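Local coordinates for nuclease (Salmonella phage SETP3, PDB 4QBN), which probably cleaves phosphodiester bonds in nucleic acids as a small virus-type replication-repair (VRR-NUC) nuclease, with magnesium as cofactor, at residues Leu40-Trp46 / Leu88-Tyr93; Lys51-Asn55 / Gly80-Gln84. All coordinates share one frame; numbering follows the deposited sequence.

How the interactions relate
Helix 82-92 serves both contacts, interaction 2 at its first turn and interaction 1 at its last, with centres about 19 Å apart. In the sequence interaction 2 lies nested inside the loop that interaction 1 closes. Strand 44-50 runs from one site to the other: it begins in L40-W46, after the turn that follows strand 36-40, and leads into the loop K51-N55. Strand 75-79 lies beside it in parallel and is followed by G80-Q84. The C-terminal helix of this VRR-NUC domain is thus held at its end against the hairpin of strands 36-40 and 44-50, through an apolar, aromatic contact, and at its start against the loop that leaves strand 44-50, through a polar one.

Interaction 1. Residues Leu40-Trp46 / Leu88-Tyr93; sequences LPRGVIW and LIEHYY
Two first torsions bring the aromatic groups of W46 and Y93 together: W46 turns its indole away from its own carbonyl carbon (chi1 -75°), toward the helix, while Y93 at the chain terminus has CG anti to the backbone N (chi1 -166°), a setting that carries the ring toward W46 and L40. The rings form an offset edge-to-face pair, the edge of Y93 directed at the six-membered ring of W46, with the planes 86° apart. L40 fills the angle between them. Its CD1 sits over the centre of one indole face, 4.0 Å above the plane, and also touches Y93 CE1 at 3.7 Å. Beyond it the phenol end of Y93 lies across the proline ring, OH to P41 CD 3.6 Å.

The turn carrying L40 and P41 is a G1 beta bulge, in which G43 and V44 both face L40, and it joins strands 36-40 and 44-50 as a hairpin. On the helix side, L88 slides along the indole in the opposite sense, its CG 3.7 Å from W46 CZ3, and Y92 CB lies equally near W46 CZ2. F77 of strand 75-79 adds a further edge-to-face partner to the indole. Polar groups are joined through water: one molecule accepts from W46 NE1 at 2.8 Å and donates to Y92 O, in the plane of the indole, and a second links P41 O with Y93 OH, 2.7 Å from the hydroxyl. From the turn itself, G43 makes backbone hydrogen bonds to the second subunit.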
ATOM      1  N   LEU A  40       5.804   2.043   8.744  1.00 22.30           N
ATOM      2  CA  LEU A  40       6.733   2.309   9.849  1.00 20.67           C
ATOM      3  C   LEU A  40       6.205   3.543  10.600  1.00 23.35           C
ATOM      4  O   LEU A  40       5.361   4.263  10.077  1.00 25.38           O
ATOM      5  CB  LEU A  40       8.141   2.554   9.297  1.00 24.23           C
ATOM      6  CG  LEU A  40       8.757   1.270   8.710  1.00 29.21           C
ATOM      7  CD1 LEU A  40       9.920   1.664   7.777  1.00 34.91           C
ATOM      8  CD2 LEU A  40       9.295   0.531   9.893  1.00 29.11           C
ATOM      9  N   PRO A  41       6.632   3.716  11.855  1.00 23.75           N
ATOM     10  CA  PRO A  41       6.189   4.833  12.673  1.00 26.00           C
ATOM     11  C   PRO A  41       6.381   6.190  11.970  1.00 31.28           C
ATOM     12  O   PRO A  41       7.291   6.378  11.156  1.00 27.85           O
ATOM     13  CB  PRO A  41       7.058   4.700  13.907  1.00 27.18           C
ATOM     14  CG  PRO A  41       7.219   3.178  14.086  1.00 26.77           C
ATOM     15  CD  PRO A  41       7.383   2.713  12.635  1.00 25.56           C
ATOM     16  N   ARG A  42       5.478   7.114  12.272  1.00 25.54           N
ATOM     17  CA  ARG A  42       5.489   8.483  11.771  1.00 28.09           C
ATOM     18  C   ARG A  42       5.109   8.520  10.310  1.00 29.16           C
ATOM     19  O   ARG A  42       5.497   9.434   9.584  1.00 29.07           O
ATOM     20  CB  ARG A  42       6.846   9.165  12.044  1.00 28.35           C
ATOM     21  CG  ARG A  42       7.240   9.195  13.530  1.00 33.43           C
ATOM     22  CD  ARG A  42       8.442  10.086  13.745  1.00 43.45           C
ATOM     23  NE  ARG A  42       8.005  11.462  13.986  1.00 57.38           N
ATOM     24  CZ  ARG A  42       8.742  12.402  14.582  1.00 66.76           C
ATOM     25  NH1 ARG A  42       9.963  12.116  15.031  1.00 71.09           N
ATOM     26  NH2 ARG A  42       8.235  13.618  14.777  1.00 65.17           N
ATOM     27  N   GLY A  43       4.365   7.507   9.878  1.00 25.05           N
ATOM     28  CA  GLY A  43       3.682   7.592   8.606  1.00 29.38           C
ATOM     29  C   GLY A  43       4.609   7.303   7.447  1.00 30.54           C
ATOM     30  O   GLY A  43       4.315   7.665   6.259  1.00 24.09           O
ATOM     31  N   VAL A  44       5.711   6.628   7.761  1.00 22.41           N
ATOM     32  CA  VAL A  44       6.645   6.228   6.678  1.00 22.99           C
ATOM     33  C   VAL A  44       6.137   4.980   5.967  1.00 21.50           C
ATOM     34  O   VAL A  44       5.877   3.954   6.596  1.00 22.96           O
ATOM     35  CB  VAL A  44       8.049   6.016   7.282  1.00 22.36           C
ATOM     36  CG1 VAL A  44       9.004   5.387   6.235  1.00 27.82           C
ATOM     37  CG2 VAL A  44       8.529   7.351   7.708  1.00 23.15           C
ATOM     38  N   ILE A  45       5.951   5.052   4.636  1.00 18.58           N
ATOM     39  CA  ILE A  45       5.357   3.892   3.962  1.00 16.88           C
ATOM     40  C   ILE A  45       6.397   3.369   2.963  1.00 20.09           C
ATOM     41  O   ILE A  45       6.842   4.155   2.125  1.00 18.82           O
ATOM     42  CB  ILE A  45       4.148   4.328   3.136  1.00 21.54           C
ATOM     43  CG1 ILE A  45       3.119   5.115   3.968  1.00 20.49           C
ATOM     44  CG2 ILE A  45       3.463   3.107   2.488  1.00 21.92           C
ATOM     45  CD1 ILE A  45       2.530   4.293   5.071  1.00 25.31           C
ATOM     46  N   TRP A  46       6.750   2.099   3.032  1.00 16.34           N
ATOM     47  CA  TRP A  46       7.744   1.534   2.071  1.00 18.13           C
ATOM     48  C   TRP A  46       7.072   0.394   1.361  1.00 22.98           C
ATOM     49  O   TRP A  46       6.313  -0.369   1.978  1.00 22.10           O
ATOM     50  CB  TRP A  46       8.970   0.965   2.790  1.00 18.22           C
ATOM     51  CG  TRP A  46       9.964   2.004   3.339  1.00 20.30           C
ATOM     52  CD1 TRP A  46       9.835   3.361   3.335  1.00 20.82           C
ATOM     53  CD2 TRP A  46      11.185   1.708   3.995  1.00 20.53           C
ATOM     54  NE1 TRP A  46      10.969   3.964   3.912  1.00 21.03           N
ATOM     55  CE2 TRP A  46      11.813   2.951   4.317  1.00 23.16           C
ATOM     56  CE3 TRP A  46      11.846   0.487   4.299  1.00 24.86           C
ATOM     57  CZ2 TRP A  46      13.084   3.032   4.928  1.00 26.39           C
ATOM     58  CZ3 TRP A  46      13.137   0.575   4.913  1.00 27.19           C
ATOM     59  CH2 TRP A  46      13.718   1.832   5.218  1.00 29.21           C
ATOM     60  N   LEU A  88      19.510  -1.251   3.442  1.00 24.89           N
ATOM     61  CA  LEU A  88      18.315  -0.431   3.226  1.00 25.53           C
ATOM     62  C   LEU A  88      17.925   0.290   4.528  1.00 26.83           C
ATOM     63  O   LEU A  88      17.636   1.506   4.562  1.00 27.53           O
ATOM     64  CB  LEU A  88      17.167  -1.313   2.707  1.00 25.80           C
ATOM     65  CG  LEU A  88      15.789  -0.676   2.704  1.00 28.30           C
ATOM     66  CD1 LEU A  88      15.798   0.520   1.721  1.00 31.87           C
ATOM     67  CD2 LEU A  88      14.732  -1.782   2.331  1.00 24.28           C
ATOM     68  N   ILE A  89      17.880  -0.452   5.629  1.00 24.51           N
ATOM     69  CA  ILE A  89      17.523   0.193   6.875  1.00 23.39           C
ATOM     70  C   ILE A  89      18.554   1.228   7.300  1.00 33.74           C
ATOM     71  O   ILE A  89      18.199   2.336   7.729  1.00 31.25           O
ATOM     72  CB  ILE A  89      17.268  -0.906   7.956  1.00 27.19           C
ATOM     73  CG1 ILE A  89      16.004  -1.680   7.524  1.00 28.05           C
ATOM     74  CG2 ILE A  89      17.137  -0.290   9.317  1.00 31.77           C
ATOM     75  CD1 ILE A  89      15.823  -2.988   8.373  1.00 26.52           C
ATOM     76  N   GLU A  90      19.830   0.892   7.172  1.00 29.69           N
ATOM     77  CA  GLU A  90      20.886   1.804   7.579  1.00 28.70           C
ATOM     78  C   GLU A  90      20.838   3.107   6.809  1.00 27.96           C
ATOM     79  O   GLU A  90      21.063   4.195   7.361  1.00 33.33           O
ATOM     80  CB  GLU A  90      22.263   1.155   7.377  1.00 32.62           C
ATOM     81  CG  GLU A  90      23.404   2.052   7.862  1.00 50.92           C
ATOM     82  CD  GLU A  90      24.774   1.445   7.652  1.00 73.51           C
ATOM     83  OE1 GLU A  90      24.864   0.438   6.908  1.00 78.41           O
ATOM     84  OE2 GLU A  90      25.758   1.975   8.240  1.00 82.08           O
ATOM     85  N   HIS A  91      20.559   3.010   5.529  1.00 27.00           N
ATOM     86  CA  HIS A  91      20.686   4.185   4.659  1.00 31.79           C
ATOM     87  C   HIS A  91      19.418   5.027   4.478  1.00 25.66           C
ATOM     88  O   HIS A  91      19.498   6.212   4.167  1.00 30.95           O
ATOM     89  CB  HIS A  91      21.161   3.714   3.282  1.00 28.52           C
ATOM     90  CG  HIS A  91      22.613   3.373   3.259  1.00 28.65           C
ATOM     91  ND1 HIS A  91      23.201   2.707   2.205  1.00 40.65           N
ATOM     92  CD2 HIS A  91      23.598   3.608   4.159  1.00 32.84           C
ATOM     93  CE1 HIS A  91      24.490   2.541   2.463  1.00 41.00           C
ATOM     94  NE2 HIS A  91      24.756   3.093   3.634  1.00 41.27           N
ATOM     95  N   TYR A  92      18.273   4.405   4.607  1.00 22.54           N
ATOM     96  CA  TYR A  92      16.986   5.026   4.284  1.00 24.98           C
ATOM     97  C   TYR A  92      16.112   5.224   5.492  1.00 29.52           C
ATOM     98  O   TYR A  92      15.182   6.008   5.415  1.00 30.03           O
ATOM     99  CB  TYR A  92      16.178   4.247   3.226  1.00 23.94           C
ATOM    100  CG  TYR A  92      16.813   4.421   1.852  1.00 25.07           C
ATOM    101  CD1 TYR A  92      17.914   3.654   1.489  1.00 26.59           C
ATOM    102  CD2 TYR A  92      16.352   5.431   0.964  1.00 23.95           C
ATOM    103  CE1 TYR A  92      18.533   3.838   0.267  1.00 28.98           C
ATOM    104  CE2 TYR A  92      16.946   5.628  -0.273  1.00 27.15           C
ATOM    105  CZ  TYR A  92      18.032   4.827  -0.603  1.00 27.99           C
ATOM    106  OH  TYR A  92      18.651   5.018  -1.793  1.00 31.95           O
ATOM    107  N   TYR A  93      16.382   4.557   6.603  1.00 28.49           N
ATOM    108  CA  TYR A  93      15.486   4.781   7.753  1.00 29.19           C
ATOM    109  C   TYR A  93      16.177   5.697   8.754  1.00 41.52           C
ATOM    110  O   TYR A  93      17.001   5.227   9.503  1.00 44.93           O
ATOM    111  CB  TYR A  93      15.062   3.435   8.397  1.00 31.68           C
ATOM    112  CG  TYR A  93      13.897   3.595   9.350  1.00 32.56           C
ATOM    113  CD1 TYR A  93      12.685   4.113   8.903  1.00 35.17           C
ATOM    114  CD2 TYR A  93      14.005   3.234  10.662  1.00 35.29           C
ATOM    115  CE1 TYR A  93      11.602   4.290   9.773  1.00 30.20           C
ATOM    116  CE2 TYR A  93      12.916   3.353  11.544  1.00 31.96           C
ATOM    117  CZ  TYR A  93      11.717   3.870  11.081  1.00 33.08           C
ATOM    118  OH  TYR A  93      10.650   4.032  11.950  1.00 32.22           O
TER
HETATM  119  O   HOH W   1       9.728   6.571  11.530  1.00 39.02           O
HETATM  120  O   HOH W   2      12.228   6.454   4.179  1.00 40.70           O

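Interaction 2. Residues Lys51-Asn55 / Gly80-Gln84. With SO4 (sulfate ion), chain D.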
ATOM      1  N   LYS A  51      13.780 -10.465  -3.732  1.00 28.89           N
ATOM      2  CA  LYS A  51      14.255 -11.427  -4.722  1.00 31.55           C
ATOM      3  C   LYS A  51      15.179 -12.463  -4.094  1.00 36.11           C
ATOM      4  O   LYS A  51      15.633 -12.316  -2.960  1.00 41.49           O
ATOM      5  CB  LYS A  51      15.019 -10.709  -5.836  1.00 38.51           C
ATOM      6  CG  LYS A  51      14.184  -9.616  -6.563  1.00 42.65           C
ATOM      7  CD  LYS A  51      12.811 -10.146  -7.045  1.00 44.68           C
ATOM      8  CE  LYS A  51      13.057 -10.940  -8.289  1.00 60.23           C
ATOM      9  NZ  LYS A  51      11.875 -11.427  -9.093  1.00 73.86           N
ATOM     10  N   LYS A  52      15.487 -13.503  -4.853  1.00 38.56           N
ATOM     11  CA  LYS A  52      16.222 -14.642  -4.312  1.00 39.43           C
ATOM     12  C   LYS A  52      17.719 -14.394  -4.121  1.00 54.48           C
ATOM     13  O   LYS A  52      18.394 -15.114  -3.360  1.00 53.54           O
ATOM     14  CB  LYS A  52      16.006 -15.871  -5.209  1.00 42.39           C
ATOM     15  CG  LYS A  52      16.675 -15.748  -6.543  1.00 48.86           C
ATOM     16  CD  LYS A  52      16.236 -16.854  -7.494  1.00 56.60           C
ATOM     17  CE  LYS A  52      16.795 -16.589  -8.886  1.00 67.65           C
ATOM     18  NZ  LYS A  52      18.284 -16.740  -8.942  1.00 78.38           N
ATOM     19  N   ASP A  53      18.253 -13.447  -4.883  1.00 45.84           N
ATOM     20  CA  ASP A  53      19.679 -13.081  -4.793  1.00 51.53           C
ATOM     21  C   ASP A  53      19.917 -11.686  -5.347  1.00 48.10           C
ATOM     22  O   ASP A  53      18.976 -11.055  -5.871  1.00 44.87           O
ATOM     23  CB  ASP A  53      20.614 -14.122  -5.452  1.00 62.84           C
ATOM     24  CG  ASP A  53      20.515 -14.171  -6.990  1.00 77.53           C
ATOM     25  OD1 ASP A  53      20.150 -13.168  -7.641  1.00 79.20           O
ATOM     26  OD2 ASP A  53      20.837 -15.243  -7.562  1.00 89.30           O
ATOM     27  N   GLU A  54      21.151 -11.193  -5.202  1.00 51.09           N
ATOM     28  CA  GLU A  54      21.435  -9.789  -5.528  1.00 55.49           C
ATOM     29  C   GLU A  54      21.542  -9.518  -7.026  1.00 60.79           C
ATOM     30  O   GLU A  54      21.527  -8.358  -7.430  1.00 65.13           O
ATOM     31  CB  GLU A  54      22.714  -9.307  -4.839  1.00 54.57           C
ATOM     32  CG  GLU A  54      22.674  -9.296  -3.316  1.00 52.43           C
ATOM     33  CD  GLU A  54      23.984  -8.763  -2.712  1.00 62.02           C
ATOM     34  OE1 GLU A  54      24.972  -8.656  -3.480  1.00 69.08           O
ATOM     35  OE2 GLU A  54      24.047  -8.509  -1.478  1.00 56.20           O
ATOM     36  N   ASN A  55      21.583 -10.578  -7.837  1.00 58.08           N
ATOM     37  CA  ASN A  55      21.681 -10.448  -9.290  1.00 61.98           C
ATOM     38  C   ASN A  55      20.330 -10.617  -9.984  1.00 61.89           C
ATOM     39  O   ASN A  55      20.239 -10.561 -11.206  1.00 66.96           O
ATOM     40  CB  ASN A  55      22.601 -11.513  -9.887  1.00 67.23           C
ATOM     41  CG  ASN A  55      24.076 -11.267  -9.625  1.00 80.01           C
ATOM     42  OD1 ASN A  55      24.540 -10.125  -9.543  1.00 85.07           O
ATOM     43  ND2 ASN A  55      24.837 -12.354  -9.560  1.00 81.92           N
ATOM     44  N   GLY A  80      17.579  -8.399  -2.113  1.00 27.10           N
ATOM     45  CA  GLY A  80      17.714  -9.785  -2.511  1.00 34.32           C
ATOM     46  C   GLY A  80      18.683 -10.546  -1.670  1.00 34.50           C
ATOM     47  O   GLY A  80      19.165 -11.616  -2.055  1.00 37.23           O
ATOM     48  N   SER A  81      19.024 -10.001  -0.519  1.00 34.88           N
ATOM     49  CA  SER A  81      19.941 -10.717   0.364  1.00 35.79           C
ATOM     50  C   SER A  81      19.773 -10.101   1.720  1.00 29.94           C
ATOM     51  O   SER A  81      19.253  -9.006   1.839  1.00 32.05           O
ATOM     52  CB  SER A  81      21.408 -10.539  -0.081  1.00 41.47           C
ATOM     53  OG  SER A  81      21.760  -9.145   0.037  1.00 39.27           O
ATOM     54  N   PHE A  82      20.254 -10.785   2.755  1.00 35.83           N
ATOM     55  CA  PHE A  82      20.180 -10.212   4.109  1.00 35.37           C
ATOM     56  C   PHE A  82      20.966  -8.903   4.198  1.00 41.47           C
ATOM     57  O   PHE A  82      20.583  -7.963   4.912  1.00 35.74           O
ATOM     58  CB  PHE A  82      20.771 -11.168   5.139  1.00 39.32           C
ATOM     59  CG  PHE A  82      19.843 -12.304   5.523  1.00 45.24           C
ATOM     60  CD1 PHE A  82      19.202 -13.058   4.550  1.00 49.64           C
ATOM     61  CD2 PHE A  82      19.631 -12.627   6.856  1.00 51.93           C
ATOM     62  CE1 PHE A  82      18.357 -14.139   4.894  1.00 56.01           C
ATOM     63  CE2 PHE A  82      18.779 -13.697   7.204  1.00 55.51           C
ATOM     64  CZ  PHE A  82      18.144 -14.442   6.212  1.00 50.86           C
ATOM     65  N   LYS A  83      22.110  -8.857   3.518  1.00 35.38           N
ATOM     66  CA  LYS A  83      22.929  -7.654   3.575  1.00 38.69           C
ATOM     67  C   LYS A  83      22.168  -6.464   2.983  1.00 35.42           C
ATOM     68  O   LYS A  83      22.243  -5.326   3.505  1.00 36.58           O
ATOM     69  CB  LYS A  83      24.255  -7.909   2.841  1.00 44.01           C
ATOM     70  CG  LYS A  83      25.309  -6.846   3.047  1.00 50.64           C
ATOM     71  CD  LYS A  83      26.671  -7.446   2.759  1.00 67.91           C
ATOM     72  CE  LYS A  83      27.810  -6.455   3.063  1.00 81.17           C
ATOM     73  NZ  LYS A  83      27.943  -5.350   2.035  1.00 85.44           N
ATOM     74  N   GLN A  84      21.423  -6.695   1.907  1.00 32.00           N
ATOM     75  CA  GLN A  84      20.676  -5.605   1.308  1.00 29.71           C
ATOM     76  C   GLN A  84      19.580  -5.116   2.214  1.00 32.07           C
ATOM     77  O   GLN A  84      19.229  -3.950   2.175  1.00 28.29           O
ATOM     78  CB  GLN A  84      20.111  -5.972  -0.074  1.00 31.60           C
ATOM     79  CG  GLN A  84      21.261  -5.977  -1.121  1.00 33.70           C
ATOM     80  CD  GLN A  84      20.800  -6.298  -2.521  1.00 43.32           C
ATOM     81  OE1 GLN A  84      19.756  -6.887  -2.714  1.00 39.71           O
ATOM     82  NE2 GLN A  84      21.621  -5.958  -3.513  1.00 42.56           N
TER
HETATM   83  S   SO4 D 102      23.619 -12.587   2.290  1.00 62.40           S
HETATM   84  O1  SO4 D 102      24.401 -12.852   1.075  1.00 69.88           O
HETATM   85  O2  SO4 D 102      22.228 -13.117   2.082  1.00 53.00           O
HETATM   86  O3  SO4 D 102      24.235 -13.164   3.486  1.00 70.91           O
HETATM   87  O4  SO4 D 102      23.671 -11.155   2.559  1.00 51.89           O
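E54 reaches across to the start of helix 82-92, where it meets Q84 and S81 in turn. Its CB lies 3.8 Å from Q84 NE2, and CG, anti to its own carbonyl carbon, approaches the same amide nitrogen more closely while also nearing S81 OG. Beyond CG the chain is extended, which lays CD alongside the Q84 amide: carboxylate and amide are stacked with their planes 14° apart. At the tip, OE2 receives a hydrogen bond of 2.8 Å from S81 OG through its anti lone pair, the one directed away from the other carboxylate oxygen.

S81 is the N-cap of the helix. Its hydroxyl, held between the backbone N and the carbonyl carbon (chi1 64°), donates to E54 and accepts from Q84 N at 3.1 Å, so one OG both caps the first turn and ties it to the loop. The extended side chain of Q84 is anchored in turn: its OE1 takes the backbone N-H of G80 at 2.7 Å, in the carbonyl plane, which fixes the rotation of the amide against which E54 lies.

The two backbones also come close, at G80. Its CA makes a CH...O contact with K51 O at 3.3 Å, and its O receives another from D53 CA at 3.1 Å. On the loop side D53 OD1 accepts from N55 N in an Asx turn and also bonds to T56 OG1. A sulfate ion, probably from the crystallisation liquor, occupies the helix N-terminus, where F82 N reaches O2 and K83 N reaches O4 at 2.9 Å; the helix dipole would probably help to hold this anion.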